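Local coordinates for NTD biosynthesis operon protein NtdA (Bacillus subtilis subsp. subtilis, PDB 4K2M) that catalyses the reversible, pyridoxal phosphate-dependent transamination of 3-dehydro-glucose 6-phosphate with glutamate to form kanosamine 6-phosphate, a step in antibiotic biosynthesis, at residues N40-Q45 / R308-S313; P190-I195 / Y217-I222; T328-L333 / G432-I437. All coordinates share one frame; numbering follows the deposited sequence. Where two conformers were deposited one is given.

Interaction 1 of 3, residues N40-Q45 / R308-S313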
loop_
_atom_site.group_PDB
_atom_site.type_symbol
_atom_site.label_atom_id
_atom_site.label_comp_id
_atom_site.label_asym_id
_atom_site.label_seq_id
_atom_site.Cartn_x
_atom_site.Cartn_y
_atom_site.Cartn_z
ATOM N N ASN A 40 -9.488 23.980 -6.216
ATOM C CA ASN A 40 -9.345 25.256 -6.905
ATOM C C ASN A 40 -8.402 26.211 -6.191
ATOM O O ASN A 40 -8.259 27.371 -6.587
ATOM C CB ASN A 40 -10.712 25.931 -7.050
ATOM C CG ASN A 40 -11.586 25.299 -8.114
ATOM O OD1 ASN A 40 -11.102 24.655 -9.051
ATOM N ND2 ASN A 40 -12.895 25.502 -7.986
ATOM N N GLU A 41 -7.740 25.746 -5.138
ATOM C CA GLU A 41 -6.966 26.662 -4.303
ATOM C C GLU A 41 -5.896 27.441 -5.074
ATOM O O GLU A 41 -5.717 28.648 -4.863
ATOM C CB GLU A 41 -6.366 25.936 -3.092
ATOM C CG GLU A 41 -7.373 25.687 -1.972
ATOM C CD GLU A 41 -7.871 26.979 -1.342
ATOM O OE1 GLU A 41 -9.099 27.117 -1.150
ATOM O OE2 GLU A 41 -7.032 27.853 -1.034
ATOM N N ARG A 42 -5.199 26.765 -5.983
ATOM C CA ARG A 42 -4.127 27.420 -6.725
ATOM C C ARG A 42 -4.644 28.381 -7.795
ATOM O O ARG A 42 -3.902 29.230 -8.277
ATOM C CB ARG A 42 -3.145 26.390 -7.297
ATOM C CG ARG A 42 -2.309 25.693 -6.222
ATOM C CD ARG A 42 -1.413 26.700 -5.499
ATOM N NE ARG A 42 -0.898 26.214 -4.217
ATOM C CZ ARG A 42 -1.487 26.426 -3.041
ATOM N NH1 ARG A 42 -2.623 27.110 -2.978
ATOM N NH2 ARG A 42 -0.940 25.950 -1.926
ATOM N N TRP A 43 -5.923 28.266 -8.145
ATOM C CA TRP A 43 -6.548 29.202 -9.091
ATOM C C TRP A 43 -6.733 30.575 -8.439
ATOM O O TRP A 43 -6.622 31.612 -9.101
ATOM C CB TRP A 43 -7.917 28.697 -9.545
ATOM C CG TRP A 43 -7.962 27.890 -10.816
ATOM C CD1 TRP A 43 -8.632 26.712 -11.006
ATOM C CD2 TRP A 43 -7.371 28.225 -12.084
ATOM N NE1 TRP A 43 -8.493 26.292 -12.313
ATOM C CE2 TRP A 43 -7.719 27.199 -12.994
ATOM C CE3 TRP A 43 -6.592 29.297 -12.541
ATOM C CZ2 TRP A 43 -7.305 27.202 -14.325
ATOM C CZ3 TRP A 43 -6.172 29.304 -13.859
ATOM C CH2 TRP A 43 -6.529 28.266 -14.741
ATOM N N LYS A 44 -7.019 30.569 -7.139
ATOM C CA LYS A 44 -7.334 31.792 -6.386
ATOM C C LYS A 44 -6.335 32.929 -6.576
ATOM O O LYS A 44 -6.719 34.067 -6.873
ATOM C CB LYS A 44 -7.457 31.486 -4.893
ATOM C CG LYS A 44 -8.732 30.759 -4.489
ATOM C CD LYS A 44 -8.759 30.568 -2.977
ATOM C CE LYS A 44 -10.179 30.509 -2.435
ATOM N NZ LYS A 44 -10.455 31.644 -1.503
ATOM N N GLN A 45 -5.055 32.636 -6.392
ATOM C CA GLN A 45 -4.033 33.668 -6.537
ATOM C C GLN A 45 -3.851 33.996 -8.009
ATOM O O GLN A 45 -3.690 35.161 -8.395
ATOM C CB GLN A 45 -2.703 33.201 -5.938
ATOM C CG GLN A 45 -1.527 34.144 -6.203
ATOM C CD GLN A 45 -1.662 35.490 -5.497
ATOM O OE1 GLN A 45 -2.242 35.586 -4.412
ATOM N NE2 GLN A 45 -1.123 36.536 -6.115
ATOM N N ARG A 308 -1.578 18.177 -2.238
ATOM C CA ARG A 308 -1.374 18.129 -3.682
ATOM C C ARG A 308 -2.662 18.392 -4.435
ATOM O O ARG A 308 -2.625 18.849 -5.574
ATOM C CB ARG A 308 -0.723 16.796 -4.114
ATOM C CG ARG A 308 0.673 16.607 -3.490
ATOM C CD ARG A 308 1.479 15.529 -4.208
ATOM N NE ARG A 308 1.898 16.009 -5.522
ATOM C CZ ARG A 308 2.473 15.279 -6.471
ATOM N NH1 ARG A 308 2.723 13.981 -6.286
ATOM N NH2 ARG A 308 2.818 15.872 -7.612
ATOM N N MET A 309 -3.801 18.125 -3.798
ATOM C CA MET A 309 -5.091 18.322 -4.442
ATOM C C MET A 309 -5.344 19.784 -4.743
ATOM O O MET A 309 -6.158 20.101 -5.614
ATOM C CB MET A 309 -6.230 17.784 -3.566
ATOM C CG MET A 309 -7.504 17.453 -4.333
ATOM S SD MET A 309 -8.689 16.559 -3.291
ATOM C CE MET A 309 -7.836 16.751 -1.735
ATOM N N LYS A 310 -4.656 20.674 -4.030
ATOM C CA LYS A 310 -4.844 22.110 -4.235
ATOM C C LYS A 310 -4.422 22.545 -5.630
ATOM O O LYS A 310 -4.787 23.634 -6.085
ATOM C CB LYS A 310 -4.059 22.898 -3.189
ATOM C CG LYS A 310 -4.493 22.599 -1.765
ATOM C CD LYS A 310 -3.533 23.236 -0.774
ATOM C CE LYS A 310 -4.051 23.054 0.645
ATOM N NZ LYS A 310 -3.118 23.646 1.643
ATOM N N TYR A 311 -3.665 21.684 -6.302
ATOM C CA TYR A 311 -3.118 21.974 -7.624
ATOM C C TYR A 311 -3.933 21.338 -8.755
ATOM O O TYR A 311 -3.658 21.593 -9.927
ATOM C CB TYR A 311 -1.647 21.502 -7.705
ATOM C CG TYR A 311 -0.718 22.230 -6.754
ATOM C CD1 TYR A 311 0.140 23.228 -7.204
ATOM C CD2 TYR A 311 -0.706 21.917 -5.400
ATOM C CE1 TYR A 311 0.988 23.904 -6.312
ATOM C CE2 TYR A 311 0.134 22.583 -4.507
ATOM C CZ TYR A 311 0.969 23.570 -4.966
ATOM O OH TYR A 311 1.783 24.200 -4.044
ATOM N N LEU A 312 -4.943 20.537 -8.420
ATOM C CA LEU A 312 -5.633 19.711 -9.427
ATOM C C LEU A 312 -6.388 20.471 -10.528
ATOM O O LEU A 312 -6.214 20.187 -11.713
ATOM C CB LEU A 312 -6.563 18.686 -8.754
ATOM C CG LEU A 312 -7.395 17.796 -9.675
ATOM C CD1 LEU A 312 -6.487 17.021 -10.640
ATOM C CD2 LEU A 312 -8.268 16.836 -8.839
ATOM N N SER A 313 -7.233 21.428 -10.158
ATOM C CA SER A 313 -7.962 22.167 -11.191
ATOM C C SER A 313 -7.014 22.890 -12.136
ATOM O O SER A 313 -7.203 22.842 -13.357
ATOM C CB SER A 313 -8.947 23.153 -10.580
ATOM O OG SER A 313 -9.981 22.440 -9.933
HETATM O O HOH W 1 -9.568 24.332 -13.948
#
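Arg-42 carries much of this contact between the N-terminal domain and the aminotransferase body, and its side chain can be followed atom by atom. CB leaves the first turn of helix 41-46 toward residues 308-313 and lies 3.4 Å from Lys-310 O. The same carbonyl accepts the backbone N-H of Arg-42, with Arg-42 N 3.2 Å from Lys-310 O and the donor in the carbonyl plane. CG, anti to the carbonyl carbon (chi1 -69°), sits over one face of the Tyr-311 ring, a CH-pi contact of 3.7 Å from CG to the ring centroid. A bend at chi2 (-64°) carries CD over the same face and brings NE to 3.3 Å from Tyr-311 CZ. The guanidinium plane stands 77° from that of the ring, so the two groups do not stack. Beyond NE, the NH2 end rides past Lys-310 CD and finds its charge partner in Asp-85, which also bonds the Tyr-311 hydroxyl and so probably fixes both groups together.

A second grip lies beside the first. The Ser-313 hydroxyl donates to Asn-40 OD1, with OG and OD1 2.6 Å apart and the donor above the amide plane. Trp-43 packs CD1 on Ser-313 CB, and a water joins its NE1 to Ser-313 O.

Helix 13-24 touches the Trp-43 ring through Leu-19 and Leu-23, Phe-317 of helix 312-329 meets that ring edge-to-face, and helix 80-93 lies against Tyr-311; the contact joins helix 41-46 of the added domain to the N-terminal part of helix 312-329.

Interaction 2 of 3, residues P190-I195 / Y217-I222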
loop_
_atom_site.group_PDB
_atom_site.type_symbol
_atom_site.label_atom_id
_atom_site.label_comp_id
_atom_site.label_asym_id
_atom_site.label_seq_id
_atom_site.Cartn_x
_atom_site.Cartn_y
_atom_site.Cartn_z
ATOM N N PRO A 190 -24.704 -16.320 -19.471
ATOM C CA PRO A 190 -25.309 -16.401 -18.135
ATOM C C PRO A 190 -24.319 -16.185 -16.997
ATOM O O PRO A 190 -24.760 -15.964 -15.865
ATOM C CB PRO A 190 -25.829 -17.843 -18.080
ATOM C CG PRO A 190 -26.111 -18.179 -19.513
ATOM C CD PRO A 190 -24.987 -17.524 -20.277
ATOM N N TYR A 191 -23.014 -16.250 -17.274
ATOM C CA TYR A 191 -22.029 -16.007 -16.219
ATOM C C TYR A 191 -21.632 -14.538 -16.062
ATOM O O TYR A 191 -20.944 -14.188 -15.095
ATOM C CB TYR A 191 -20.791 -16.880 -16.414
ATOM C CG TYR A 191 -21.017 -18.295 -15.953
ATOM C CD1 TYR A 191 -20.200 -18.871 -14.995
ATOM C CD2 TYR A 191 -22.082 -19.037 -16.442
ATOM C CE1 TYR A 191 -20.424 -20.164 -14.556
ATOM C CE2 TYR A 191 -22.317 -20.324 -16.011
ATOM C CZ TYR A 191 -21.486 -20.884 -15.071
ATOM O OH TYR A 191 -21.724 -22.171 -14.648
ATOM N N THR A 192 -22.062 -13.680 -16.985
ATOM C CA THR A 192 -21.670 -12.265 -16.927
ATOM C C THR A 192 -22.337 -11.599 -15.728
ATOM O O THR A 192 -23.550 -11.683 -15.555
ATOM C CB THR A 192 -22.098 -11.485 -18.181
ATOM O OG1 THR A 192 -21.705 -12.208 -19.351
ATOM C CG2 THR A 192 -21.443 -10.066 -18.189
ATOM N N LYS A 193 -21.548 -10.926 -14.901
ATOM C CA LYS A 193 -22.098 -10.223 -13.753
ATOM C C LYS A 193 -21.710 -8.753 -13.771
ATOM O O LYS A 193 -22.403 -7.923 -13.183
ATOM C CB LYS A 193 -21.641 -10.892 -12.447
ATOM C CG LYS A 193 -22.197 -12.307 -12.231
ATOM C CD LYS A 193 -23.719 -12.313 -12.324
ATOM C CE LYS A 193 -24.310 -13.697 -12.042
ATOM N NZ LYS A 193 -23.675 -14.746 -12.879
ATOM N N PHE A 194 -20.618 -8.427 -14.467
ATOM C CA PHE A 194 -20.061 -7.067 -14.426
ATOM C C PHE A 194 -19.664 -6.527 -15.786
ATOM O O PHE A 194 -19.244 -7.287 -16.656
ATOM C CB PHE A 194 -18.784 -7.057 -13.579
ATOM C CG PHE A 194 -19.003 -7.480 -12.164
ATOM C CD1 PHE A 194 -19.382 -6.551 -11.209
ATOM C CD2 PHE A 194 -18.836 -8.801 -11.788
ATOM C CE1 PHE A 194 -19.598 -6.943 -9.895
ATOM C CE2 PHE A 194 -19.046 -9.197 -10.473
ATOM C CZ PHE A 194 -19.425 -8.268 -9.528
ATOM N N ILE A 195 -19.763 -5.211 -15.945
ATOM C CA ILE A 195 -19.076 -4.506 -17.019
ATOM C C ILE A 195 -18.059 -3.581 -16.359
ATOM O O ILE A 195 -18.402 -2.857 -15.422
ATOM C CB ILE A 195 -20.022 -3.635 -17.847
ATOM C CG1 ILE A 195 -21.219 -4.451 -18.344
ATOM C CG2 ILE A 195 -19.284 -3.076 -19.036
ATOM C CD1 ILE A 195 -22.210 -3.613 -19.184
ATOM N N TYR A 217 -29.570 -6.254 -18.739
ATOM C CA TYR A 217 -29.080 -7.585 -18.389
ATOM C C TYR A 217 -28.799 -7.787 -16.907
ATOM O O TYR A 217 -28.274 -8.834 -16.514
ATOM C CB TYR A 217 -27.838 -7.913 -19.219
ATOM C CG TYR A 217 -28.172 -8.178 -20.668
ATOM C CD1 TYR A 217 -28.516 -9.458 -21.091
ATOM C CD2 TYR A 217 -28.174 -7.148 -21.604
ATOM C CE1 TYR A 217 -28.836 -9.711 -22.418
ATOM C CE2 TYR A 217 -28.495 -7.387 -22.938
ATOM C CZ TYR A 217 -28.823 -8.683 -23.327
ATOM O OH TYR A 217 -29.144 -8.958 -24.634
ATOM N N LYS A 218 -29.177 -6.794 -16.098
ATOM C CA LYS A 218 -29.012 -6.853 -14.648
ATOM C C LYS A 218 -27.550 -7.068 -14.289
ATOM O O LYS A 218 -27.225 -7.904 -13.442
ATOM C CB LYS A 218 -29.897 -7.948 -14.030
ATOM C CG LYS A 218 -31.384 -7.570 -13.993
ATOM C CD LYS A 218 -31.653 -6.599 -12.860
ATOM C CE LYS A 218 -32.972 -5.862 -13.039
ATOM N NZ LYS A 218 -33.097 -4.762 -12.030
ATOM N N LEU A 219 -26.673 -6.320 -14.960
ATOM C CA LEU A 219 -25.242 -6.357 -14.646
ATOM C C LEU A 219 -24.883 -5.164 -13.760
ATOM O O LEU A 219 -25.563 -4.138 -13.766
ATOM C CB LEU A 219 -24.411 -6.310 -15.933
ATOM C CG LEU A 219 -24.837 -7.323 -17.004
ATOM C CD1 LEU A 219 -24.013 -7.164 -18.287
ATOM C CD2 LEU A 219 -24.683 -8.722 -16.477
ATOM N N LYS A 220 -23.815 -5.314 -12.983
ATOM C CA LYS A 220 -23.259 -4.208 -12.211
ATOM C C LYS A 220 -22.157 -3.547 -13.026
ATOM O O LYS A 220 -21.467 -4.207 -13.806
ATOM C CB LYS A 220 -22.665 -4.751 -10.911
ATOM C CG LYS A 220 -23.704 -5.397 -10.009
ATOM C CD LYS A 220 -24.672 -4.350 -9.492
ATOM C CE LYS A 220 -25.769 -4.992 -8.657
ATOM N NZ LYS A 220 -25.183 -5.974 -7.703
ATOM N N VAL A 221 -21.985 -2.246 -12.834
ATOM C CA VAL A 221 -20.985 -1.495 -13.581
ATOM C C VAL A 221 -19.978 -0.931 -12.595
ATOM O O VAL A 221 -20.325 -0.145 -11.711
ATOM C CB VAL A 221 -21.607 -0.345 -14.365
ATOM C CG1 VAL A 221 -20.520 0.493 -15.031
ATOM C CG2 VAL A 221 -22.572 -0.869 -15.415
ATOM N N ILE A 222 -18.733 -1.353 -12.733
ATOM C CA ILE A 222 -17.684 -0.758 -11.931
ATOM C C ILE A 222 -16.736 -0.127 -12.924
ATOM O O ILE A 222 -16.223 -0.808 -13.816
ATOM C CB ILE A 222 -16.983 -1.813 -11.035
ATOM C CG1 ILE A 222 -15.699 -1.239 -10.423
ATOM C CG2 ILE A 222 -16.721 -3.120 -11.807
ATOM C CD1 ILE A 222 -15.134 -2.104 -9.276
#
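A beta-alpha-beta unit places strands 192-195 and 220-224 side by side and parallel in the central mixed sheet of the aspartate aminotransferase fold, with helix 207-217 as the connection. The strand axes approach to 4.8 Å and are turned 36° from one another, a marked twist. Three backbone hydrogen bonds alternate across the pair in the parallel manner. Lys-220 N lies 3.0 Å from Lys-193 O, almost straight at 169°. Lys-220 O in turn accepts from Ile-195 N at 2.9 Å, nearly along the C=O axis, and the CA of Phe-194 adds a CA-H...O contact to that oxygen. Ile-222 N then reaches Ile-195 O at 3.1 Å.

Leu-219, just ahead of the second strand, fills the start of the pairing. Its CB points toward the other strand, and with CG anti to the carbonyl carbon (chi1 -50°) both methyls reach it: CD2 comes within 3.3 Å of Thr-192 O, while CD1 meets both Thr-192 CG2 and Ile-195 CG1, each at 3.9 Å. Phe-194 and Lys-220 lie on the face opposite Ile-195 and Val-221. There CD1 of the phenyl ring rests 3.8 Å from Lys-220 CB, and the lysine chain, bent at chi2 and chi4, turns its amine off from the strand pair.

Around the pair, strand 145-148 is hydrogen-bonded to the other edge of 192-195 through Glu-145 and Ile-147, while strand 240-244 continues the sheet beyond 220-224. Helix 207-217 packs on the face of Ile-195 and Val-221, and Leu-135 of helix 127-137 touches Phe-194 and Ile-222 on the other.

Interaction 3 of 3, residues T328-L333 / G432-I437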
loop_
_atom_site.group_PDB
_atom_site.type_symbol
_atom_site.label_atom_id
_atom_site.label_comp_id
_atom_site.label_asym_id
_atom_site.label_seq_id
_atom_site.Cartn_x
_atom_site.Cartn_y
_atom_site.Cartn_z
ATOM N N THR A 328 -4.645 21.758 -32.442
ATOM C CA THR A 328 -4.660 22.871 -33.377
ATOM C C THR A 328 -3.393 22.909 -34.242
ATOM O O THR A 328 -3.478 23.020 -35.470
ATOM C CB THR A 328 -4.862 24.203 -32.623
ATOM O OG1 THR A 328 -6.138 24.164 -31.965
ATOM C CG2 THR A 328 -4.826 25.401 -33.585
ATOM N N GLN A 329 -2.221 22.812 -33.626
ATOM C CA GLN A 329 -0.987 23.056 -34.372
ATOM C C GLN A 329 -0.571 21.868 -35.249
ATOM O O GLN A 329 0.171 22.051 -36.221
ATOM C CB GLN A 329 0.149 23.553 -33.458
ATOM C CG GLN A 329 -0.163 24.954 -32.862
ATOM C CD GLN A 329 1.037 25.671 -32.261
ATOM O OE1 GLN A 329 2.192 25.379 -32.587
ATOM N NE2 GLN A 329 0.762 26.632 -31.378
ATOM N N LEU A 330 -1.059 20.665 -34.925
ATOM C CA LEU A 330 -0.776 19.491 -35.748
ATOM C C LEU A 330 -1.859 19.246 -36.785
ATOM O O LEU A 330 -1.793 18.271 -37.527
ATOM C CB LEU A 330 -0.610 18.223 -34.889
ATOM C CG LEU A 330 0.570 18.252 -33.916
ATOM C CD1 LEU A 330 0.536 16.991 -33.078
ATOM C CD2 LEU A 330 1.903 18.372 -34.656
ATOM N N ALA A 331 -2.847 20.134 -36.835
ATOM C CA ALA A 331 -4.035 19.958 -37.683
ATOM C C ALA A 331 -3.740 19.525 -39.120
ATOM O O ALA A 331 -4.419 18.649 -39.665
ATOM C CB ALA A 331 -4.857 21.238 -37.695
ATOM N N GLU A 332 -2.750 20.159 -39.737
ATOM C CA GLU A 332 -2.449 19.898 -41.143
ATOM C C GLU A 332 -2.109 18.435 -41.375
ATOM O O GLU A 332 -2.493 17.855 -42.402
ATOM C CB GLU A 332 -1.293 20.780 -41.616
ATOM C CG GLU A 332 -1.051 20.720 -43.124
ATOM C CD GLU A 332 0.324 21.247 -43.526
ATOM O OE1 GLU A 332 0.803 22.233 -42.919
ATOM O OE2 GLU A 332 0.930 20.666 -44.449
ATOM N N LEU A 333 -1.399 17.826 -40.424
ATOM C CA LEU A 333 -0.996 16.428 -40.583
ATOM C C LEU A 333 -2.212 15.509 -40.607
ATOM O O LEU A 333 -2.205 14.462 -41.261
ATOM C CB LEU A 333 -0.022 16.001 -39.481
ATOM C CG LEU A 333 1.333 16.711 -39.457
ATOM C CD1 LEU A 333 2.164 16.283 -38.252
ATOM C CD2 LEU A 333 2.104 16.427 -40.742
ATOM N N GLY A 432 9.290 18.421 -34.835
ATOM C CA GLY A 432 9.913 17.135 -35.107
ATOM C C GLY A 432 8.931 16.196 -35.789
ATOM O O GLY A 432 9.274 15.472 -36.728
ATOM N N LEU A 433 7.691 16.197 -35.314
ATOM C CA LEU A 433 6.679 15.338 -35.903
ATOM C C LEU A 433 6.417 15.736 -37.357
ATOM O O LEU A 433 6.314 14.862 -38.237
ATOM C CB LEU A 433 5.388 15.392 -35.088
ATOM C CG LEU A 433 4.376 14.287 -35.374
ATOM C CD1 LEU A 433 4.958 12.917 -35.006
ATOM C CD2 LEU A 433 3.090 14.552 -34.596
ATOM N N PHE A 434 6.311 17.041 -37.615
ATOM C CA PHE A 434 6.125 17.517 -38.983
ATOM C C PHE A 434 7.289 17.056 -39.869
ATOM O O PHE A 434 7.082 16.520 -40.963
ATOM C CB PHE A 434 5.992 19.045 -39.026
ATOM C CG PHE A 434 4.576 19.536 -38.985
ATOM C CD1 PHE A 434 3.811 19.579 -40.147
ATOM C CD2 PHE A 434 4.007 19.979 -37.792
ATOM C CE1 PHE A 434 2.506 20.050 -40.123
ATOM C CE2 PHE A 434 2.686 20.452 -37.763
ATOM C CZ PHE A 434 1.944 20.486 -38.926
ATOM N N HIS A 435 8.512 17.234 -39.379
ATOM C CA HIS A 435 9.687 16.853 -40.155
ATOM C C HIS A 435 9.758 15.342 -40.400
ATOM O O HIS A 435 9.976 14.901 -41.526
ATOM C CB HIS A 435 10.969 17.327 -39.473
ATOM C CG HIS A 435 12.187 17.180 -40.325
ATOM N ND1 HIS A 435 12.826 15.974 -40.505
ATOM C CD2 HIS A 435 12.875 18.088 -41.060
ATOM C CE1 HIS A 435 13.859 16.143 -41.312
ATOM N NE2 HIS A 435 13.912 17.416 -41.660
ATOM N N VAL A 436 9.589 14.553 -39.343
ATOM C CA VAL A 436 9.675 13.093 -39.458
ATOM C C VAL A 436 8.579 12.494 -40.347
ATOM O O VAL A 436 8.852 11.631 -41.185
ATOM C CB VAL A 436 9.668 12.407 -38.081
ATOM C CG1 VAL A 436 9.565 10.885 -38.237
ATOM C CG2 VAL A 436 10.925 12.774 -37.310
ATOM N N ILE A 437 7.342 12.946 -40.171
ATOM C CA ILE A 437 6.229 12.378 -40.933
ATOM C C ILE A 437 6.355 12.669 -42.429
ATOM O O ILE A 437 6.033 11.823 -43.266
ATOM C CB ILE A 437 4.860 12.817 -40.376
ATOM C CG1 ILE A 437 4.220 11.652 -39.623
ATOM C CG2 ILE A 437 3.917 13.275 -41.493
ATOM C CD1 ILE A 437 3.862 11.970 -38.202
#
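The chain breaks its helical run at Leu-330, between helix 312-329 and helix 331-335, and the nearest CA atoms across the two segments, those of Leu-333 and Phe-434, are 7.4 Å apart. Side chains make nearly all of the contact, and the Phe-434 ring spans the gap. Its chi1 of -94° lies off the usual staggered values and swings the ring out from its own helix to the bend in the other segment. Over one face lies Leu-333, whose CG is 3.9 Å from the ring centroid and 21° off the normal, a CH-pi contact set toward the rim. Both methyls of this leucine also bear on the ring, CD2 reaching Phe-434 CD1 at 3.6 Å. At the edge, in the plane of the ring, Gln-329 O sits 3.4 Å from Phe-434 CE2, an approach consistent with a weak attraction between the carbonyl and the slightly positive ring hydrogens.

Leucine packing continues beside the ring. Leu-330 CD1 meets Leu-433 CD2 at 3.8 Å, the two side chains crossing at about a right angle, while Leu-330 CD2 touches Phe-434 CE2. Farther along, Leu-333 CD2 comes to 3.7 Å from Ile-437 CG2. Glu-332 passes by the ring, its carboxylate salt-bridged to Lys-336 and to Lys-438, the latter in helix 423-441.

This apolar seam joins the break between helices 312-329 and 331-335 to helix 423-441; Ile-339 and Leu-341 of the following loop touch Leu-333 and Leu-330, and Leu-369 of helix 362-373 packs on Leu-433.

Three ways of tying distant parts of a chain together appear in one subunit. Interaction 1 joins the added N-terminal domain to the aminotransferase body, interaction 2 pairs two neighbouring strands of its central sheet, and interaction 3 packs helix 423-441 against the break at Leu-330. Interactions 1 and 3 both use helix 312-329, at its start and end, their centres 33 Å apart. Interaction 2 lies across the chain's centre from interaction 1, their centres 38 Å apart, and its residues fall within the sequence that interaction 1 spans. Interaction 2 is nearest the chemistry: the Ile-222 side chain is about 10 Å from the bound external aldimine, while the others lie away from known sites.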